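Local coordinates for protein rhamnosidase B (Bacillus sp., PDB 2OKX) that hydrolyses terminal alpha-L-rhamnose residues from glycosides, as an alpha-L-rhamnosidase of glycoside hydrolase family 78, at residues Gln528-Arg540 / Asn587-Arg599. Sequence-based numbering, arbitrary orientation. Where two conformers were deposited one is given.
Sequences QSTYPVAEQGSFR and NYYVFGETEIVER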
loop_
_atom_site.group_PDB
_atom_site.type_symbol
_atom_site.label_atom_id
_atom_site.label_comp_id
_atom_site.label_asym_id
_atom_site.label_seq_id
_atom_site.Cartn_x
_atom_site.Cartn_y
_atom_site.Cartn_z
ATOM N N GLN A 528 10.124 12.547 -3.431
ATOM C CA GLN A 528 9.176 12.099 -2.419
ATOM C C GLN A 528 7.842 12.786 -2.631
ATOM O O GLN A 528 7.793 13.968 -2.971
ATOM C CB GLN A 528 9.706 12.395 -1.010
ATOM C CG GLN A 528 8.754 11.970 0.103
ATOM C CD GLN A 528 9.442 11.899 1.449
ATOM O OE1 GLN A 528 10.282 11.033 1.684
ATOM N NE2 GLN A 528 9.099 12.820 2.338
ATOM N N SER A 529 6.762 12.040 -2.428
ATOM C CA SER A 529 5.421 12.575 -2.624
ATOM C C SER A 529 4.444 12.086 -1.564
ATOM O O SER A 529 4.228 10.885 -1.425
ATOM C CB SER A 529 4.904 12.172 -4.010
ATOM O OG SER A 529 3.548 12.556 -4.178
ATOM N N THR A 530 3.856 13.019 -0.819
ATOM C CA THR A 530 2.884 12.671 0.210
ATOM C C THR A 530 1.803 13.736 0.266
ATOM O O THR A 530 1.872 14.750 -0.426
ATOM C CB THR A 530 3.519 12.614 1.622
ATOM O OG1 THR A 530 3.806 13.948 2.066
ATOM C CG2 THR A 530 4.817 11.809 1.605
ATOM N N TYR A 531 0.800 13.500 1.102
ATOM C CA TYR A 531 -0.259 14.472 1.292
ATOM C C TYR A 531 0.488 15.684 1.847
ATOM O O TYR A 531 1.499 15.524 2.529
ATOM C CB TYR A 531 -1.274 13.944 2.311
ATOM C CG TYR A 531 -2.482 14.832 2.488
ATOM C CD1 TYR A 531 -2.488 15.858 3.437
ATOM C CD2 TYR A 531 -3.609 14.671 1.681
ATOM C CE1 TYR A 531 -3.590 16.698 3.577
ATOM C CE2 TYR A 531 -4.713 15.507 1.806
ATOM C CZ TYR A 531 -4.698 16.516 2.756
ATOM O OH TYR A 531 -5.796 17.335 2.888
ATOM N N PRO A 532 0.020 16.907 1.549
ATOM C CA PRO A 532 0.704 18.100 2.056
ATOM C C PRO A 532 0.620 18.252 3.572
ATOM O O PRO A 532 -0.379 18.730 4.103
ATOM C CB PRO A 532 0.010 19.240 1.311
ATOM C CG PRO A 532 -1.386 18.719 1.138
ATOM C CD PRO A 532 -1.151 17.279 0.732
ATOM N N VAL A 533 1.677 17.837 4.264
ATOM C CA VAL A 533 1.722 17.941 5.716
ATOM C C VAL A 533 2.937 18.741 6.163
ATOM O O VAL A 533 4.021 18.622 5.585
ATOM C CB VAL A 533 1.800 16.547 6.393
ATOM C CG1 VAL A 533 0.518 15.773 6.155
ATOM C CG2 VAL A 533 3.003 15.773 5.853
ATOM N N ALA A 534 2.747 19.567 7.184
ATOM C CA ALA A 534 3.831 20.356 7.746
ATOM C C ALA A 534 4.001 19.824 9.168
ATOM O O ALA A 534 3.052 19.315 9.758
ATOM C CB ALA A 534 3.471 21.840 7.763
ATOM N N GLU A 535 5.206 19.928 9.714
ATOM C CA GLU A 535 5.461 19.415 11.051
ATOM C C GLU A 535 4.929 20.346 12.129
ATOM O O GLU A 535 5.674 20.826 12.985
ATOM C CB GLU A 535 6.964 19.149 11.207
ATOM C CG GLU A 535 7.422 18.037 10.255
ATOM C CD GLU A 535 8.881 17.621 10.413
ATOM O OE1 GLU A 535 9.252 16.592 9.820
ATOM O OE2 GLU A 535 9.657 18.309 11.105
ATOM N N GLN A 536 3.615 20.570 12.089
ATOM C CA GLN A 536 2.944 21.463 13.026
ATOM C C GLN A 536 2.754 20.895 14.419
ATOM O O GLN A 536 2.501 21.637 15.366
ATOM C CB GLN A 536 1.594 21.901 12.449
ATOM C CG GLN A 536 1.742 22.672 11.142
ATOM C CD GLN A 536 2.669 23.870 11.277
ATOM O OE1 GLN A 536 2.424 24.776 12.086
ATOM N NE2 GLN A 536 3.739 23.881 10.491
ATOM N N GLY A 537 2.859 19.578 14.547
ATOM C CA GLY A 537 2.723 18.968 15.856
ATOM C C GLY A 537 4.100 18.549 16.327
ATOM O O GLY A 537 5.015 18.408 15.514
ATOM N N SER A 538 4.271 18.356 17.630
ATOM C CA SER A 538 5.570 17.934 18.134
ATOM C C SER A 538 5.513 17.333 19.527
ATOM O O SER A 538 4.524 17.484 20.256
ATOM C CB SER A 538 6.564 19.108 18.134
ATOM O OG SER A 538 6.168 20.135 19.025
ATOM N N PHE A 539 6.590 16.636 19.874
ATOM C CA PHE A 539 6.735 16.025 21.184
ATOM C C PHE A 539 8.194 15.685 21.444
ATOM O O PHE A 539 8.861 15.103 20.591
ATOM C CB PHE A 539 5.917 14.739 21.303
ATOM C CG PHE A 539 6.131 14.017 22.609
ATOM C CD1 PHE A 539 5.357 14.321 23.725
ATOM C CD2 PHE A 539 7.165 13.085 22.742
ATOM C CE1 PHE A 539 5.611 13.712 24.956
ATOM C CE2 PHE A 539 7.428 12.475 23.964
ATOM C CZ PHE A 539 6.652 12.788 25.075
ATOM N N ARG A 540 8.682 16.068 22.619
ATOM C CA ARG A 540 10.047 15.749 23.045
ATOM C C ARG A 540 10.004 15.625 24.557
ATOM O O ARG A 540 9.239 16.332 25.214
ATOM C CB ARG A 540 11.047 16.851 22.675
ATOM C CG ARG A 540 11.249 17.070 21.193
ATOM C CD ARG A 540 12.354 18.095 20.933
ATOM N NE ARG A 540 12.315 19.209 21.881
ATOM C CZ ARG A 540 13.155 19.342 22.906
ATOM N NH1 ARG A 540 13.056 20.376 23.727
ATOM N NH2 ARG A 540 14.108 18.444 23.100
ATOM N N ASN A 587 -2.381 11.369 13.001
ATOM C CA ASN A 587 -2.325 12.542 12.139
ATOM C C ASN A 587 -2.804 13.804 12.866
ATOM O O ASN A 587 -2.199 14.870 12.736
ATOM C CB ASN A 587 -3.184 12.304 10.894
ATOM C CG ASN A 587 -3.734 13.588 10.310
ATOM O OD1 ASN A 587 -2.988 14.439 9.827
ATOM N ND2 ASN A 587 -5.057 13.739 10.360
ATOM N N TYR A 588 -3.888 13.687 13.626
ATOM C CA TYR A 588 -4.421 14.841 14.354
ATOM C C TYR A 588 -3.370 15.437 15.282
ATOM O O TYR A 588 -3.273 16.658 15.436
ATOM C CB TYR A 588 -5.653 14.438 15.190
ATOM C CG TYR A 588 -6.871 14.022 14.392
ATOM C CD1 TYR A 588 -7.766 13.081 14.900
ATOM C CD2 TYR A 588 -7.132 14.563 13.133
ATOM C CE1 TYR A 588 -8.883 12.681 14.180
ATOM C CE2 TYR A 588 -8.257 14.172 12.399
ATOM C CZ TYR A 588 -9.124 13.226 12.929
ATOM O OH TYR A 588 -10.210 12.793 12.202
ATOM N N TYR A 589 -2.581 14.576 15.914
ATOM C CA TYR A 589 -1.570 15.069 16.837
ATOM C C TYR A 589 -0.243 15.489 16.218
ATOM O O TYR A 589 0.396 16.416 16.714
ATOM C CB TYR A 589 -1.323 14.044 17.949
ATOM C CG TYR A 589 -2.314 14.157 19.094
ATOM C CD1 TYR A 589 -3.655 13.827 18.915
ATOM C CD2 TYR A 589 -1.912 14.630 20.345
ATOM C CE1 TYR A 589 -4.580 13.969 19.955
ATOM C CE2 TYR A 589 -2.829 14.773 21.394
ATOM C CZ TYR A 589 -4.158 14.442 21.188
ATOM O OH TYR A 589 -5.067 14.578 22.214
ATOM N N VAL A 590 0.174 14.838 15.138
ATOM C CA VAL A 590 1.457 15.194 14.534
ATOM C C VAL A 590 1.400 16.151 13.344
ATOM O O VAL A 590 2.363 16.881 13.099
ATOM C CB VAL A 590 2.248 13.930 14.120
ATOM C CG1 VAL A 590 2.318 12.959 15.297
ATOM C CG2 VAL A 590 1.613 13.278 12.914
ATOM N N PHE A 591 0.285 16.160 12.613
ATOM C CA PHE A 591 0.145 17.046 11.454
ATOM C C PHE A 591 -1.063 17.984 11.520
ATOM O O PHE A 591 -0.947 19.166 11.196
ATOM C CB PHE A 591 0.072 16.226 10.162
ATOM C CG PHE A 591 1.295 15.399 9.902
ATOM C CD1 PHE A 591 2.556 15.981 9.908
ATOM C CD2 PHE A 591 1.186 14.035 9.650
ATOM C CE1 PHE A 591 3.696 15.220 9.666
ATOM C CE2 PHE A 591 2.319 13.262 9.406
ATOM C CZ PHE A 591 3.576 13.857 9.415
ATOM N N GLY A 592 -2.214 17.448 11.916
ATOM C CA GLY A 592 -3.422 18.255 12.030
ATOM C C GLY A 592 -4.288 18.372 10.784
ATOM O O GLY A 592 -5.167 19.234 10.718
ATOM N N GLU A 593 -4.064 17.518 9.791
ATOM C CA GLU A 593 -4.864 17.595 8.575
ATOM C C GLU A 593 -6.235 16.959 8.767
ATOM O O GLU A 593 -6.387 15.990 9.517
ATOM C CB GLU A 593 -4.118 16.935 7.408
ATOM C CG GLU A 593 -2.801 17.635 7.045
ATOM C CD GLU A 593 -2.968 19.134 6.812
ATOM O OE1 GLU A 593 -3.780 19.531 5.954
ATOM O OE2 GLU A 593 -2.286 19.925 7.488
ATOM N N THR A 594 -7.239 17.516 8.099
ATOM C CA THR A 594 -8.597 16.999 8.218
ATOM C C THR A 594 -9.244 16.602 6.895
ATOM O O THR A 594 -10.026 15.655 6.850
ATOM C CB THR A 594 -9.521 18.025 8.911
ATOM O OG1 THR A 594 -9.476 19.261 8.194
ATOM C CG2 THR A 594 -9.075 18.261 10.348
ATOM N N GLU A 595 -8.923 17.314 5.820
ATOM C CA GLU A 595 -9.534 17.005 4.533
ATOM C C GLU A 595 -9.273 15.583 4.057
ATOM O O GLU A 595 -10.163 14.944 3.507
ATOM C CB GLU A 595 -9.096 18.015 3.467
ATOM C CG GLU A 595 -9.644 19.418 3.705
ATOM C CD GLU A 595 -9.508 20.322 2.493
ATOM O OE1 GLU A 595 -9.817 21.526 2.612
ATOM O OE2 GLU A 595 -9.101 19.832 1.419
ATOM N N ILE A 596 -8.062 15.080 4.277
ATOM C CA ILE A 596 -7.746 13.724 3.860
ATOM C C ILE A 596 -8.605 12.727 4.641
ATOM O O ILE A 596 -9.036 11.712 4.107
ATOM C CB ILE A 596 -6.242 13.407 4.069
ATOM C CG1 ILE A 596 -5.943 11.971 3.637
ATOM C CG2 ILE A 596 -5.856 13.630 5.528
ATOM C CD1 ILE A 596 -4.466 11.585 3.732
ATOM N N VAL A 597 -8.865 13.022 5.909
ATOM C CA VAL A 597 -9.673 12.127 6.721
ATOM C C VAL A 597 -11.104 12.056 6.186
ATOM O O VAL A 597 -11.633 10.965 5.976
ATOM C CB VAL A 597 -9.706 12.576 8.200
ATOM C CG1 VAL A 597 -10.561 11.621 9.006
ATOM C CG2 VAL A 597 -8.282 12.630 8.764
ATOM N N GLU A 598 -11.730 13.206 5.954
ATOM C CA GLU A 598 -13.096 13.189 5.445
ATOM C C GLU A 598 -13.164 12.518 4.076
ATOM O O GLU A 598 -14.095 11.759 3.797
ATOM C CB GLU A 598 -13.683 14.600 5.352
ATOM C CG GLU A 598 -15.135 14.565 4.878
ATOM C CD GLU A 598 -15.836 15.903 4.934
ATOM O OE1 GLU A 598 -16.936 16.001 4.354
ATOM O OE2 GLU A 598 -15.303 16.848 5.555
ATOM N N ARG A 599 -12.181 12.792 3.224
ATOM C CA ARG A 599 -12.150 12.182 1.897
ATOM C C ARG A 599 -12.195 10.665 2.027
ATOM O O ARG A 599 -12.943 9.998 1.323
ATOM C CB ARG A 599 -10.884 12.593 1.132
ATOM C CG ARG A 599 -10.617 11.740 -0.110
ATOM C CD ARG A 599 -9.422 12.227 -0.919
ATOM N NE ARG A 599 -8.918 11.168 -1.793
ATOM C CZ ARG A 599 -9.577 10.666 -2.834
ATOM N NH1 ARG A 599 -10.779 11.136 -3.153
ATOM N NH2 ARG A 599 -9.044 9.670 -3.535
HETATM O O HOH W 1 -5.256 19.672 4.006
HETATM O O HOH W 2 0.163 20.075 8.267
HETATM O O HOH W 3 5.088 17.073 13.142
HETATM O O HOH W 4 1.787 16.025 19.274
#
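Y531, V533 and G537 lay an extended linker against the turn between helices 577-590 and 595-603, in the (alpha/alpha)6-barrel domain expected for this family. The linker runs from strand 520-528 of a beta domain to strand 538-541, which edges the C-terminal sheet. Two CH-pi contacts carry the apolar part. I596 CB sits over one face of the Y531 ring, 3.8 Å from its centroid. P532 CD covers the opposite face, so the ring is sandwiched. V533 CB lies over a face of the F591 ring, with V590 CG2 on the other side of that ring. A534 O meets the rim of F591 at CD1, 3.4 Å away and near the ring plane. A chi1 of -175° swings the Y531 ring away from its own backbone N and over to the start of helix 595-603. Its OH lies 2.6 Å from a water oxygen. E593 CG lies 3.7 Å from Y531 CE1. An alanine at Y531 would remove the ring and hydroxyl, and would probably leave I596 without its aromatic cover and the water without its hydroxyl partner. N587 ties the turn back to helix 577-590: its ND2 gives a nearly straight bond to E593 O. At the far end G537 fits closely against the helix end, where a side chain would collide with Y589 O and V590 CA. G537 N makes a weak 3.1 Å hydrogen bond to V590 O, and one water donates to both V590 O and G537 O.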